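Local coordinates for DNA-binding protein (Silicibacter pomeroyi, PDB 3EUS) that probably binds DNA through a helix-turn-helix domain of the HTH_3 (XRE/Cro-C1) family, at residues A[44-48]-A[49-53]. Sequence-based numbering, arbitrary orientation.
Sequences VAKVE and TRERR
Thr49 turns back on the carbonyl of Ala45 and grips it twice: OG1 donates to Ala45 O at 2.8 Å, and Thr49 N reaches the same oxygen at 3.1 Å from the opposite face of the carbonyl plane. A chi1 of 61° sets OG1 between the backbone N and the carbonyl carbon, which turns the hydroxyl back toward Ala45 O. One residue further on, Lys46 O also takes two donors, here from one face: Glu51 N at 2.8 Å, with an N-H...O angle of 153°, and Arg52 N, standing above the carbonyl plane. These paired bonds are the tight part, backed by buried Val47, which packs on Leu19 and Trp62; at its edge Val47 CG2 lightly touches Arg52 CB at 4.1 Å, and a water donates to both Val47 O and Arg52 O. The loose side is exposed Lys46, whose amine leads away: Lys46 CG meets Glu51 OE1 at 3.7 Å, but Lys46 NZ stays 5.4 Å from that oxygen, too far for a salt bridge. The extended Arg52 side chain carries NH2 away to a salt bridge with Glu58. Arg50, with positive phi (67°) and a weak N-H bond to Val47 O, is C-prime of a Schellman motif ending helix 41-48, probably the second helix of the helix-turn-helix, before the loop to helix 56-65.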
loop_
_atom_site.group_PDB
_atom_site.type_symbol
_atom_site.label_atom_id
_atom_site.label_comp_id
_atom_site.label_asym_id
_atom_site.label_seq_id
_atom_site.Cartn_x
_atom_site.Cartn_y
_atom_site.Cartn_z
ATOM N N VAL A 44 -3.831 -13.139 -8.024
ATOM C CA VAL A 44 -2.686 -12.525 -8.666
ATOM C C VAL A 44 -3.075 -11.942 -10.036
ATOM O O VAL A 44 -2.768 -10.777 -10.298
ATOM C CB VAL A 44 -1.515 -13.482 -8.776
ATOM C CG1 VAL A 44 -0.320 -12.862 -9.611
ATOM C CG2 VAL A 44 -1.041 -13.852 -7.347
ATOM N N ALA A 45 -3.753 -12.724 -10.860
ATOM C CA ALA A 45 -4.183 -12.212 -12.184
ATOM C C ALA A 45 -5.051 -10.961 -12.035
ATOM O O ALA A 45 -4.861 -9.960 -12.762
ATOM C CB ALA A 45 -4.942 -13.282 -12.985
ATOM N N LYS A 46 -5.999 -11.009 -11.118
ATOM C CA LYS A 46 -6.918 -9.907 -10.936
ATOM C C LYS A 46 -6.243 -8.660 -10.407
ATOM O O LYS A 46 -6.518 -7.545 -10.883
ATOM C CB LYS A 46 -8.101 -10.284 -10.060
ATOM C CG LYS A 46 -9.111 -11.136 -10.795
ATOM C CD LYS A 46 -10.204 -11.650 -9.851
ATOM C CE LYS A 46 -11.341 -12.302 -10.625
ATOM N NZ LYS A 46 -12.564 -12.436 -9.816
ATOM N N VAL A 47 -5.349 -8.810 -9.431
ATOM C CA VAL A 47 -4.638 -7.645 -8.955
ATOM C C VAL A 47 -3.824 -6.976 -10.078
ATOM O O VAL A 47 -3.798 -5.743 -10.200
ATOM C CB VAL A 47 -3.744 -8.037 -7.742
ATOM C CG1 VAL A 47 -2.670 -6.980 -7.467
ATOM C CG2 VAL A 47 -4.640 -8.317 -6.482
ATOM N N GLU A 48 -3.098 -7.773 -10.840
ATOM C CA GLU A 48 -2.241 -7.259 -11.914
ATOM C C GLU A 48 -2.956 -6.536 -13.065
ATOM O O GLU A 48 -2.375 -5.627 -13.703
ATOM C CB GLU A 48 -1.367 -8.394 -12.448
ATOM C CG GLU A 48 -0.375 -8.877 -11.329
ATOM C CD GLU A 48 0.658 -9.856 -11.846
ATOM O OE1 GLU A 48 0.466 -10.339 -12.962
ATOM O OE2 GLU A 48 1.672 -10.144 -11.165
ATOM N N THR A 49 -4.184 -6.944 -13.340
ATOM C CA THR A 49 -4.976 -6.376 -14.408
ATOM C C THR A 49 -6.056 -5.420 -13.883
ATOM O O THR A 49 -7.003 -5.093 -14.602
ATOM C CB THR A 49 -5.562 -7.506 -15.242
ATOM O OG1 THR A 49 -6.406 -8.336 -14.441
ATOM C CG2 THR A 49 -4.433 -8.349 -15.792
ATOM N N ARG A 50 -5.906 -4.989 -12.626
ATOM C CA ARG A 50 -6.678 -3.904 -12.037
ATOM C C ARG A 50 -8.154 -4.331 -11.908
ATOM O O ARG A 50 -9.089 -3.548 -12.127
ATOM C CB ARG A 50 -6.493 -2.632 -12.889
ATOM C CG ARG A 50 -5.013 -2.187 -12.908
ATOM C CD ARG A 50 -4.645 -1.146 -13.913
ATOM N NE ARG A 50 -4.975 -1.510 -15.261
ATOM C CZ ARG A 50 -6.030 -1.086 -15.931
ATOM N NH1 ARG A 50 -6.838 -0.164 -15.399
ATOM N NH2 ARG A 50 -6.252 -1.555 -17.144
ATOM N N GLU A 51 -8.328 -5.619 -11.660
ATOM C CA GLU A 51 -9.629 -6.247 -11.449
ATOM C C GLU A 51 -9.918 -6.508 -9.957
ATOM O O GLU A 51 -11.060 -6.866 -9.604
ATOM C CB GLU A 51 -9.693 -7.550 -12.221
ATOM C CG GLU A 51 -10.158 -7.357 -13.682
ATOM C CD GLU A 51 -10.088 -8.619 -14.490
ATOM O OE1 GLU A 51 -10.330 -9.694 -13.919
ATOM O OE2 GLU A 51 -9.811 -8.551 -15.705
ATOM N N ARG A 52 -8.874 -6.390 -9.128
ATOM C CA ARG A 52 -8.997 -6.403 -7.665
ATOM C C ARG A 52 -8.070 -5.387 -7.036
ATOM O O ARG A 52 -6.927 -5.228 -7.441
ATOM C CB ARG A 52 -8.685 -7.787 -7.110
ATOM C CG ARG A 52 -8.991 -7.871 -5.587
ATOM C CD ARG A 52 -8.506 -9.128 -5.021
ATOM N NE ARG A 52 -8.786 -9.278 -3.581
ATOM C CZ ARG A 52 -8.162 -8.637 -2.579
ATOM N NH1 ARG A 52 -7.236 -7.685 -2.778
ATOM N NH2 ARG A 52 -8.492 -8.950 -1.320
ATOM N N ARG A 53 -8.587 -4.698 -6.027
ATOM C CA ARG A 53 -7.860 -3.716 -5.264
ATOM C C ARG A 53 -6.885 -4.395 -4.261
ATOM O O ARG A 53 -7.131 -5.521 -3.827
ATOM C CB ARG A 53 -8.897 -2.884 -4.527
ATOM C CG ARG A 53 -8.434 -1.535 -3.990
ATOM C CD ARG A 53 -9.276 -1.101 -2.736
ATOM N NE ARG A 53 -9.093 -2.069 -1.635
ATOM C CZ ARG A 53 -8.958 -1.792 -0.333
ATOM N NH1 ARG A 53 -9.013 -0.546 0.145
ATOM N NH2 ARG A 53 -8.788 -2.809 0.505
HETATM O O HOH W 1 -5.194 -3.881 -8.772
#